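Long-range contacts in globin III, extracellular (Lumbricus terrestris, PDB 1X9F), which probably binds and carries oxygen at its haem as one globin subunit of the earthworm's extracellular haemoglobin, erythrocruorin: residues 37-41 with 62-67; 95-100 with 146-150; 6-12 with 135-139. All coordinates share one frame; numbering follows the deposited sequence.

Interaction 1. Residues 37-41 with 62-67. With CMO (carbon monoxide), chain S.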
loop_
_atom_site.group_PDB
_atom_site.type_symbol
_atom_site.label_atom_id
_atom_site.label_comp_id
_atom_site.label_asym_id
_atom_site.label_seq_id
_atom_site.Cartn_x
_atom_site.Cartn_y
_atom_site.Cartn_z
ATOM N N ARG C 37 -21.355 -14.858 -31.298
ATOM C CA ARG C 37 -22.078 -14.172 -32.364
ATOM C C ARG C 37 -21.182 -13.109 -33.014
ATOM O O ARG C 37 -21.039 -13.081 -34.238
ATOM C CB ARG C 37 -23.374 -13.567 -31.818
ATOM C CG ARG C 37 -24.376 -13.120 -32.871
ATOM C CD ARG C 37 -24.307 -11.623 -33.149
ATOM N NE ARG C 37 -25.632 -11.015 -33.240
ATOM C CZ ARG C 37 -26.565 -11.106 -32.296
ATOM N NH1 ARG C 37 -26.343 -11.808 -31.178
ATOM N NH2 ARG C 37 -27.736 -10.505 -32.466
ATOM N N LEU C 38 -20.565 -12.264 -32.191
ATOM C CA LEU C 38 -19.663 -11.234 -32.689
ATOM C C LEU C 38 -18.558 -11.839 -33.563
ATOM O O LEU C 38 -18.345 -11.390 -34.692
ATOM C CB LEU C 38 -19.057 -10.446 -31.528
ATOM C CG LEU C 38 -17.929 -9.493 -31.933
ATOM C CD1 LEU C 38 -18.401 -8.048 -31.891
ATOM C CD2 LEU C 38 -16.725 -9.695 -31.029
ATOM N N LEU C 39 -17.880 -12.862 -33.042
ATOM C CA LEU C 39 -16.791 -13.523 -33.773
ATOM C C LEU C 39 -17.207 -14.068 -35.137
ATOM O O LEU C 39 -16.581 -13.746 -36.148
ATOM C CB LEU C 39 -16.155 -14.635 -32.930
ATOM C CG LEU C 39 -15.529 -14.225 -31.592
ATOM C CD1 LEU C 39 -15.212 -15.454 -30.749
ATOM C CD2 LEU C 39 -14.290 -13.348 -31.775
ATOM N N LEU C 40 -18.251 -14.888 -35.170
ATOM C CA LEU C 40 -18.672 -15.502 -36.425
ATOM C C LEU C 40 -19.226 -14.464 -37.393
ATOM O O LEU C 40 -18.943 -14.511 -38.596
ATOM C CB LEU C 40 -19.690 -16.610 -36.165
ATOM C CG LEU C 40 -19.141 -17.796 -35.369
ATOM C CD1 LEU C 40 -20.266 -18.767 -35.046
ATOM C CD2 LEU C 40 -18.025 -18.514 -36.134
ATOM N N THR C 41 -20.002 -13.523 -36.865
ATOM C CA THR C 41 -20.519 -12.413 -37.664
ATOM C C THR C 41 -19.394 -11.665 -38.386
ATOM O O THR C 41 -19.493 -11.397 -39.588
ATOM C CB THR C 41 -21.354 -11.467 -36.772
ATOM O OG1 THR C 41 -22.723 -11.890 -36.796
ATOM C CG2 THR C 41 -21.416 -10.047 -37.347
ATOM N N ALA C 62 -28.881 -13.835 -36.780
ATOM C CA ALA C 62 -27.838 -13.915 -35.751
ATOM C C ALA C 62 -28.350 -13.956 -34.308
ATOM O O ALA C 62 -27.770 -14.644 -33.464
ATOM C CB ALA C 62 -26.841 -12.776 -35.928
ATOM N N GLU C 63 -29.422 -13.223 -34.030
ATOM C CA GLU C 63 -29.975 -13.150 -32.680
ATOM C C GLU C 63 -30.924 -14.306 -32.383
ATOM O O GLU C 63 -31.358 -14.478 -31.243
ATOM C CB GLU C 63 -30.673 -11.797 -32.452
ATOM C CG GLU C 63 -31.940 -11.543 -33.277
ATOM C CD GLU C 63 -31.710 -11.514 -34.789
ATOM O OE1 GLU C 63 -30.749 -10.851 -35.248
ATOM O OE2 GLU C 63 -32.503 -12.144 -35.521
ATOM N N GLY C 64 -31.241 -15.092 -33.411
ATOM C CA GLY C 64 -32.212 -16.188 -33.300
ATOM C C GLY C 64 -31.772 -17.297 -32.358
ATOM O O GLY C 64 -30.585 -17.397 -32.039
ATOM N N PRO C 65 -32.712 -18.130 -31.902
ATOM C CA PRO C 65 -32.370 -19.259 -31.026
ATOM C C PRO C 65 -31.440 -20.279 -31.688
ATOM O O PRO C 65 -30.573 -20.841 -31.016
ATOM C CB PRO C 65 -33.732 -19.885 -30.694
ATOM C CG PRO C 65 -34.655 -19.408 -31.764
ATOM C CD PRO C 65 -34.163 -18.051 -32.164
ATOM N N LYS C 66 -31.610 -20.502 -32.989
ATOM C CA LYS C 66 -30.749 -21.403 -33.757
ATOM C C LYS C 66 -29.283 -20.991 -33.688
ATOM O O LYS C 66 -28.433 -21.761 -33.224
ATOM C CB LYS C 66 -31.200 -21.442 -35.221
ATOM C CG LYS C 66 -32.257 -22.491 -35.543
ATOM C CD LYS C 66 -31.622 -23.742 -36.152
ATOM C CE LYS C 66 -32.632 -24.871 -36.353
ATOM N NZ LYS C 66 -33.817 -24.467 -37.195
ATOM N N PHE C 67 -28.999 -19.775 -34.152
ATOM C CA PHE C 67 -27.629 -19.284 -34.191
ATOM C C PHE C 67 -27.051 -19.154 -32.785
ATOM O O PHE C 67 -25.877 -19.460 -32.559
ATOM C CB PHE C 67 -27.511 -17.969 -34.971
ATOM C CG PHE C 67 -26.105 -17.658 -35.394
ATOM C CD1 PHE C 67 -25.405 -18.540 -36.221
ATOM C CD2 PHE C 67 -25.463 -16.508 -34.948
ATOM C CE1 PHE C 67 -24.093 -18.276 -36.606
ATOM C CE2 PHE C 67 -24.153 -16.232 -35.331
ATOM C CZ PHE C 67 -23.466 -17.118 -36.162
HETATM C C CMO S . -18.212 -22.897 -35.287
HETATM O O CMO S . -18.536 -21.728 -35.173
#
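NH2 of Arg-37 faces OE1 of Glu-63 at 4.1 Å, a pairing of opposite charges beyond a salt bridge. The oxygen lies well out of the guanidinium plane, and no N-H points at it. The two charged planes are turned 65° against each other. CB of Glu-63 packs against the same NH2.

The guanidinium of Arg-37 has backbone over one face. O of Ala-62 sits 3.9 Å above its plane, over the centre, and N of Glu-63 lies nearer the rim. The arginine chain starts with CG anti to the backbone N (chi1 -166°), then bends at chi2 and chi3. This brings NE alongside CB of Ala-62, at 3.4 Å. CG of Arg-37 meets the Phe-67 ring at its edge, in the ring plane, 4.0 Å from CE2.

CZ of the same ring packs 3.8 Å from CD1 of Leu-40. Both methyl groups of Leu-40 turn to the bound carbon monoxide, whose O is 3.4 Å from CD2. With Phe-54, His-70 and Ile-74, Leu-40 lines the ligand pocket. Helix 28-46 corresponds to helix B of the globin fold, and helix 65-83 to helix E. The contact joins B to the start of E on the distal side of the haem.

No hydrogen bond crosses between the segments. The place of the guanidinium therefore rests on packing and on a charge attraction that is probably weak and tolerant of small shifts. The apolar Phe-67 and Leu-40 give the contact its inner, more defined part.

Interaction 2. Residues 95-100 with 146-150. With HEM (protoporphyrin IX containing Fe), chain O; PO4 (phosphate ion), chain Q.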
loop_
_atom_site.group_PDB
_atom_site.type_symbol
_atom_site.label_atom_id
_atom_site.label_comp_id
_atom_site.label_asym_id
_atom_site.label_seq_id
_atom_site.Cartn_x
_atom_site.Cartn_y
_atom_site.Cartn_z
ATOM N N LEU C 95 -9.404 -32.071 -30.004
ATOM C CA LEU C 95 -9.182 -31.272 -31.205
ATOM C C LEU C 95 -9.331 -32.119 -32.461
ATOM O O LEU C 95 -9.789 -31.629 -33.492
ATOM C CB LEU C 95 -7.822 -30.568 -31.164
ATOM C CG LEU C 95 -7.625 -29.553 -30.028
ATOM C CD1 LEU C 95 -6.244 -28.901 -30.125
ATOM C CD2 LEU C 95 -8.713 -28.479 -30.009
ATOM N N ASP C 96 -8.958 -33.392 -32.360
ATOM C CA ASP C 96 -9.124 -34.327 -33.466
ATOM C C ASP C 96 -10.607 -34.571 -33.761
ATOM O O ASP C 96 -11.019 -34.557 -34.922
ATOM C CB ASP C 96 -8.402 -35.639 -33.164
ATOM C CG ASP C 96 -8.276 -36.525 -34.380
ATOM O OD1 ASP C 96 -7.622 -36.114 -35.366
ATOM O OD2 ASP C 96 -8.797 -37.659 -34.437
ATOM N N HIS C 97 -11.396 -34.789 -32.710
ATOM C CA HIS C 97 -12.850 -34.875 -32.829
ATOM C C HIS C 97 -13.439 -33.633 -33.510
ATOM O O HIS C 97 -14.213 -33.757 -34.463
ATOM C CB HIS C 97 -13.468 -35.084 -31.448
ATOM C CG HIS C 97 -14.941 -35.350 -31.469
ATOM N ND1 HIS C 97 -15.473 -36.596 -31.722
ATOM C CD2 HIS C 97 -15.995 -34.528 -31.255
ATOM C CE1 HIS C 97 -16.791 -36.531 -31.663
ATOM N NE2 HIS C 97 -17.134 -35.287 -31.378
ATOM N N LEU C 98 -13.070 -32.445 -33.029
ATOM C CA LEU C 98 -13.464 -31.207 -33.700
ATOM C C LEU C 98 -12.995 -31.194 -35.156
ATOM O O LEU C 98 -13.736 -30.774 -36.049
ATOM C CB LEU C 98 -12.940 -29.975 -32.947
ATOM C CG LEU C 98 -13.596 -29.655 -31.597
ATOM C CD1 LEU C 98 -12.715 -28.737 -30.750
ATOM C CD2 LEU C 98 -14.980 -29.044 -31.781
ATOM N N ALA C 99 -11.767 -31.658 -35.389
ATOM C CA ALA C 99 -11.222 -31.747 -36.739
ATOM C C ALA C 99 -12.161 -32.517 -37.662
ATOM O O ALA C 99 -12.506 -32.016 -38.733
ATOM C CB ALA C 99 -9.834 -32.368 -36.730
ATOM N N HIS C 100 -12.585 -33.711 -37.243
ATOM C CA HIS C 100 -13.542 -34.508 -38.018
ATOM C C HIS C 100 -14.835 -33.754 -38.276
ATOM O O HIS C 100 -15.324 -33.727 -39.408
ATOM C CB HIS C 100 -13.835 -35.848 -37.335
ATOM C CG HIS C 100 -12.652 -36.759 -37.288
ATOM N ND1 HIS C 100 -12.114 -37.333 -38.420
ATOM C CD2 HIS C 100 -11.884 -37.175 -36.254
ATOM C CE1 HIS C 100 -11.075 -38.075 -38.082
ATOM N NE2 HIS C 100 -10.908 -37.989 -36.775
ATOM N N LYS C 146 -4.950 -27.609 -35.356
ATOM C CA LYS C 146 -5.393 -28.988 -35.155
ATOM C C LYS C 146 -6.825 -29.214 -35.659
ATOM O O LYS C 146 -7.096 -30.217 -36.319
ATOM C CB LYS C 146 -5.262 -29.380 -33.681
ATOM C CG LYS C 146 -4.415 -30.628 -33.412
ATOM C CD LYS C 146 -2.896 -30.339 -33.444
ATOM C CE LYS C 146 -2.395 -29.634 -32.166
ATOM N NZ LYS C 146 -2.252 -30.530 -30.982
ATOM N N ILE C 147 -7.730 -28.283 -35.355
ATOM C CA ILE C 147 -9.111 -28.373 -35.835
ATOM C C ILE C 147 -9.181 -28.296 -37.363
ATOM O O ILE C 147 -10.015 -28.960 -37.982
ATOM C CB ILE C 147 -9.993 -27.279 -35.189
ATOM C CG1 ILE C 147 -9.964 -27.415 -33.663
ATOM C CG2 ILE C 147 -11.437 -27.379 -35.680
ATOM C CD1 ILE C 147 -10.505 -26.209 -32.909
ATOM N N SER C 148 -8.295 -27.509 -37.971
ATOM C CA SER C 148 -8.357 -27.262 -39.418
ATOM C C SER C 148 -7.442 -28.144 -40.285
ATOM O O SER C 148 -7.415 -27.995 -41.508
ATOM C CB SER C 148 -8.099 -25.782 -39.715
ATOM O OG SER C 148 -6.772 -25.414 -39.363
ATOM N N SER C 149 -6.710 -29.063 -39.649
ATOM C CA SER C 149 -5.760 -29.964 -40.337
ATOM C C SER C 149 -6.397 -30.917 -41.360
ATOM O O SER C 149 -5.764 -31.285 -42.356
ATOM C CB SER C 149 -4.961 -30.779 -39.310
ATOM O OG SER C 149 -5.812 -31.610 -38.536
ATOM N N ARG C 150 -7.642 -31.310 -41.098
ATOM C CA ARG C 150 -8.385 -32.251 -41.943
ATOM C C ARG C 150 -9.164 -31.572 -43.054
ATOM O O ARG C 150 -10.050 -32.181 -43.666
ATOM C CB ARG C 150 -9.360 -33.057 -41.097
ATOM C CG ARG C 150 -8.721 -34.227 -40.441
ATOM C CD ARG C 150 -9.638 -34.968 -39.512
ATOM N NE ARG C 150 -8.879 -35.973 -38.781
ATOM C CZ ARG C 150 -8.547 -37.169 -39.267
ATOM N NH1 ARG C 150 -8.915 -37.539 -40.493
ATOM N NH2 ARG C 150 -7.849 -38.008 -38.512
HETATM C CHA HEM O . -22.244 -38.298 -27.488
HETATM C CHB HEM O . -24.554 -35.112 -24.595
HETATM C CHC HEM O . -26.657 -38.802 -22.168
HETATM C CHD HEM O . -24.533 -41.989 -25.228
HETATM C C1A HEM O . -22.645 -37.047 -26.826
HETATM C C2A HEM O . -22.113 -35.832 -27.253
HETATM C C3A HEM O . -22.769 -34.832 -26.409
HETATM C C4A HEM O . -23.654 -35.684 -25.587
HETATM C CMA HEM O . -22.588 -33.335 -26.394
HETATM C CAA HEM O . -21.052 -35.582 -28.294
HETATM C CBA HEM O . -21.605 -35.294 -29.674
HETATM C CGA HEM O . -20.402 -35.181 -30.581
HETATM O O1A HEM O . -19.727 -34.126 -30.569
HETATM O O2A HEM O . -20.118 -36.158 -31.306
HETATM C C1B HEM O . -25.349 -35.883 -23.643
HETATM C C2B HEM O . -26.054 -35.237 -22.651
HETATM C C3B HEM O . -26.631 -36.281 -22.008
HETATM C C4B HEM O . -26.262 -37.465 -22.605
HETATM C CMB HEM O . -26.163 -33.762 -22.356
HETATM C CAB HEM O . -27.406 -36.048 -20.950
HETATM C CBB HEM O . -28.177 -35.708 -19.936
HETATM C C1C HEM O . -26.194 -40.045 -22.796
HETATM C C2C HEM O . -26.568 -41.264 -22.265
HETATM C C3C HEM O . -25.977 -42.160 -23.124
HETATM C C4C HEM O . -25.288 -41.422 -24.089
HETATM C CMC HEM O . -27.438 -41.489 -21.052
HETATM C CAC HEM O . -26.079 -43.639 -23.000
HETATM C CBC HEM O . -25.695 -44.223 -21.854
HETATM C C1D HEM O . -23.689 -41.227 -26.174
HETATM C C2D HEM O . -22.884 -41.872 -27.111
HETATM C C3D HEM O . -22.212 -40.867 -27.769
HETATM C C4D HEM O . -22.716 -39.639 -27.123
HETATM C CMD HEM O . -22.775 -43.358 -27.354
HETATM C CAD HEM O . -21.227 -40.985 -28.904
HETATM C CBD HEM O . -19.877 -41.482 -28.414
HETATM C CGD HEM O . -18.961 -41.506 -29.612
HETATM O O1D HEM O . -18.683 -40.434 -30.192
HETATM O O2D HEM O . -18.516 -42.607 -29.988
HETATM N NA HEM O . -23.616 -37.009 -25.860
HETATM N NB HEM O . -25.445 -37.236 -23.660
HETATM N NC HEM O . -25.436 -40.083 -23.925
HETATM N ND HEM O . -23.608 -39.871 -26.139
HETATM FE FE HEM O . -24.581 -38.548 -24.947
HETATM P P PO4 Q . -13.324 -38.710 -33.288
HETATM O O1 PO4 Q . -12.893 -40.008 -33.950
HETATM O O2 PO4 Q . -14.281 -38.997 -32.146
HETATM O O3 PO4 Q . -14.027 -37.834 -34.305
HETATM O O4 PO4 Q . -12.084 -38.015 -32.763
#
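Ala-99 and Ile-147 bring the two backbones together, their CA atoms 4.1 Å apart. CA of Ala-99 makes a CA-H...O contact of 3.3 Å with O of Ile-147. The isoleucine sets CG1 anti to its carbonyl carbon (chi1 -58°). CG1 then packs 4.0 Å from CB of Leu-98 and as close to CD2 of Leu-95. Leu-98 runs beside Ile-147, pointing the same way; Leu-95 crosses it at about a right angle. CD1 of Leu-95 lies 3.7 Å from CB of Lys-146. Beyond CB the lysine bends at each torsion, and NZ forms a salt bridge with Asp-92.

Globin helices F (88-103) and H (133-148) pack here, and Leu-98 lines the haem pocket.

Arg-150 is exposed and poorly ordered, so how its guanidinium lies is uncertain. A long salt bridge of 3.6 Å joins its NE to OD1 of Asp-96. OD2 of Asp-96 accepts a weak hydrogen bond from NE2 of His-100. His-97 points away from helix H, its CG anti to the backbone N (chi1 -173°), which carries the ring to a second haem. NE2 donates to propionate O1A; Arg-50 of the Globin II chain also binds this haem. ND1 donates to a phosphate ion, probably from the crystallisation liquor.

Interaction 3. Residues 6-12 with 135-139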
loop_
_atom_site.group_PDB
_atom_site.type_symbol
_atom_site.label_atom_id
_atom_site.label_comp_id
_atom_site.label_asym_id
_atom_site.label_seq_id
_atom_site.Cartn_x
_atom_site.Cartn_y
_atom_site.Cartn_z
ATOM N N CYS C 6 6.444 -23.236 -27.591
ATOM C CA CYS C 6 5.252 -22.798 -28.256
ATOM C C CYS C 6 4.076 -23.292 -27.450
ATOM O O CYS C 6 3.885 -24.504 -27.303
ATOM C CB CYS C 6 5.213 -23.397 -29.650
ATOM S SG CYS C 6 4.767 -22.155 -30.859
ATOM N N CYS C 7 3.293 -22.353 -26.927
ATOM C CA CYS C 7 2.246 -22.673 -25.966
ATOM C C CYS C 7 2.825 -23.580 -24.876
ATOM O O CYS C 7 2.355 -24.697 -24.634
ATOM C CB CYS C 7 1.042 -23.312 -26.659
ATOM S SG CYS C 7 -0.406 -23.419 -25.591
ATOM N N SER C 8 3.883 -23.073 -24.251
ATOM C CA SER C 8 4.594 -23.744 -23.179
ATOM C C SER C 8 3.706 -23.954 -21.955
ATOM O O SER C 8 2.543 -23.536 -21.939
ATOM C CB SER C 8 5.807 -22.898 -22.785
ATOM O OG SER C 8 5.391 -21.671 -22.199
ATOM N N GLU C 9 4.267 -24.603 -20.935
ATOM C CA GLU C 9 3.594 -24.789 -19.653
ATOM C C GLU C 9 3.018 -23.484 -19.114
ATOM O O GLU C 9 1.803 -23.367 -18.953
ATOM C CB GLU C 9 4.556 -25.372 -18.615
ATOM C CG GLU C 9 5.024 -26.798 -18.884
ATOM C CD GLU C 9 3.909 -27.833 -18.812
ATOM O OE1 GLU C 9 4.064 -28.897 -19.449
ATOM O OE2 GLU C 9 2.886 -27.600 -18.123
ATOM N N GLU C 10 3.896 -22.515 -18.835
ATOM C CA GLU C 10 3.484 -21.199 -18.331
ATOM C C GLU C 10 2.518 -20.506 -19.295
ATOM O O GLU C 10 1.539 -19.909 -18.850
ATOM C CB GLU C 10 4.689 -20.290 -18.046
ATOM C CG GLU C 10 5.404 -20.523 -16.708
ATOM C CD GLU C 10 4.711 -19.839 -15.537
ATOM O OE1 GLU C 10 4.845 -18.597 -15.393
ATOM O OE2 GLU C 10 4.046 -20.550 -14.743
ATOM N N ASP C 11 2.790 -20.596 -20.603
ATOM C CA ASP C 11 1.904 -20.035 -21.643
ATOM C C ASP C 11 0.453 -20.457 -21.454
ATOM O O ASP C 11 -0.435 -19.608 -21.341
ATOM C CB ASP C 11 2.334 -20.467 -23.050
ATOM C CG ASP C 11 3.521 -19.687 -23.582
ATOM O OD1 ASP C 11 4.186 -20.201 -24.506
ATOM O OD2 ASP C 11 3.870 -18.564 -23.157
ATOM N N HIS C 12 0.219 -21.766 -21.418
ATOM C CA HIS C 12 -1.148 -22.257 -21.320
ATOM C C HIS C 12 -1.781 -21.983 -19.954
ATOM O O HIS C 12 -2.999 -21.871 -19.846
ATOM C CB HIS C 12 -1.269 -23.727 -21.770
ATOM C CG HIS C 12 -0.903 -24.738 -20.726
ATOM N ND1 HIS C 12 0.139 -25.628 -20.887
ATOM C CD2 HIS C 12 -1.467 -25.032 -19.530
ATOM C CE1 HIS C 12 0.214 -26.410 -19.825
ATOM N NE2 HIS C 12 -0.746 -26.066 -18.986
ATOM N N ALA C 135 1.249 -15.443 -25.453
ATOM C CA ALA C 135 0.749 -16.725 -24.962
ATOM C C ALA C 135 -0.531 -17.161 -25.678
ATOM O O ALA C 135 -0.670 -18.327 -26.054
ATOM C CB ALA C 135 0.528 -16.664 -23.461
ATOM N N TRP C 136 -1.459 -16.226 -25.865
ATOM C CA TRP C 136 -2.701 -16.530 -26.559
ATOM C C TRP C 136 -2.424 -16.869 -28.006
ATOM O O TRP C 136 -2.950 -17.852 -28.515
ATOM C CB TRP C 136 -3.683 -15.370 -26.462
ATOM C CG TRP C 136 -4.465 -15.407 -25.207
ATOM C CD1 TRP C 136 -4.144 -14.807 -24.030
ATOM C CD2 TRP C 136 -5.698 -16.097 -24.983
ATOM N NE1 TRP C 136 -5.106 -15.070 -23.087
ATOM C CE2 TRP C 136 -6.071 -15.863 -23.645
ATOM C CE3 TRP C 136 -6.530 -16.890 -25.778
ATOM C CZ2 TRP C 136 -7.235 -16.386 -23.087
ATOM C CZ3 TRP C 136 -7.685 -17.409 -25.226
ATOM C CH2 TRP C 136 -8.027 -17.155 -23.893
ATOM N N LYS C 137 -1.581 -16.069 -28.658
ATOM C CA LYS C 137 -1.233 -16.304 -30.059
ATOM C C LYS C 137 -0.751 -17.736 -30.319
ATOM O O LYS C 137 -1.278 -18.418 -31.202
ATOM C CB LYS C 137 -0.197 -15.292 -30.553
ATOM C CG LYS C 137 0.059 -15.382 -32.046
ATOM C CD LYS C 137 1.127 -14.406 -32.512
ATOM C CE LYS C 137 1.446 -14.624 -33.988
ATOM N NZ LYS C 137 0.215 -14.666 -34.852
ATOM N N SER C 138 0.232 -18.184 -29.545
ATOM C CA SER C 138 0.782 -19.524 -29.726
ATOM C C SER C 138 -0.190 -20.644 -29.344
ATOM O O SER C 138 -0.255 -21.661 -30.037
ATOM C CB SER C 138 2.109 -19.672 -28.979
ATOM O OG SER C 138 1.908 -19.579 -27.580
ATOM N N CYS C 139 -0.933 -20.463 -28.253
ATOM C CA CYS C 139 -1.940 -21.446 -27.869
ATOM C C CYS C 139 -3.091 -21.505 -28.882
ATOM O O CYS C 139 -3.485 -22.592 -29.310
ATOM C CB CYS C 139 -2.428 -21.198 -26.438
ATOM S SG CYS C 139 -1.135 -21.556 -25.214
#
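Cys-7 and Cys-139 are joined by a disulfide, SG to SG at 2.0 Å, with a torsion of 94° about the S-S bond. The two cysteines reach it differently. SG of Cys-7 stands opposite the backbone N (chi1 -168°). SG of Cys-139 lies beside its own backbone N instead, opposite the carbonyl carbon (chi1 -69°). The bridge is flanked by His-12, whose CB is 4.1 Å from SG of Cys-139. Leu-85 touches Cys-7, and Val-15 touches Cys-139.

Ser-138, one residue earlier on the helix, carries the polar part. Its OG accepts a weak hydrogen bond from N of Cys-7 at 3.2 Å. CB of Ser-138 also packs 4.1 Å from SG of Cys-6. That sulfur is itself in a disulfide with another protein chain, so neighbouring cysteines bind inside the subunit and outside it.

The contact ties the chain just before helix 9-20, globin helix A, to helix 133-148, globin helix H. Helix A begins with a capping box. N of Ser-8 donates to OD1 of Asp-11 at 2.9 Å, and N of Asp-11 donates back to OG of Ser-8 at 3.2 Å. OD1 is met on its anti side, somewhat out of the carboxylate plane.

The other oxygen, OD2 of Asp-11, lies 3.9 Å from CB of Ala-135. It takes its hydrogen bond from the backbone of another chain. OG of Ser-8 also bonds to an acidic side chain of another chain.

Overall arrangement
All three contacts are partly buried and join helices of one globin fold, yet none touches another. Interactions 2 and 3 share helix 133-148, and their segments alternate along the chain. Interaction 1 is nested inside the long loop that interaction 3 closes, on the opposite side of the chain's centre, about 29 Å between centres. Interactions 1 and 2 serve the haem region: the first reaches the carbon monoxide, the second the haem pocket. Each combines apolar side chains inside with loosely paired charges outside. Interaction 3 differs. It is covalent, relies little on apolar packing, and its segment 6-12 is also disulfide-linked to another chain.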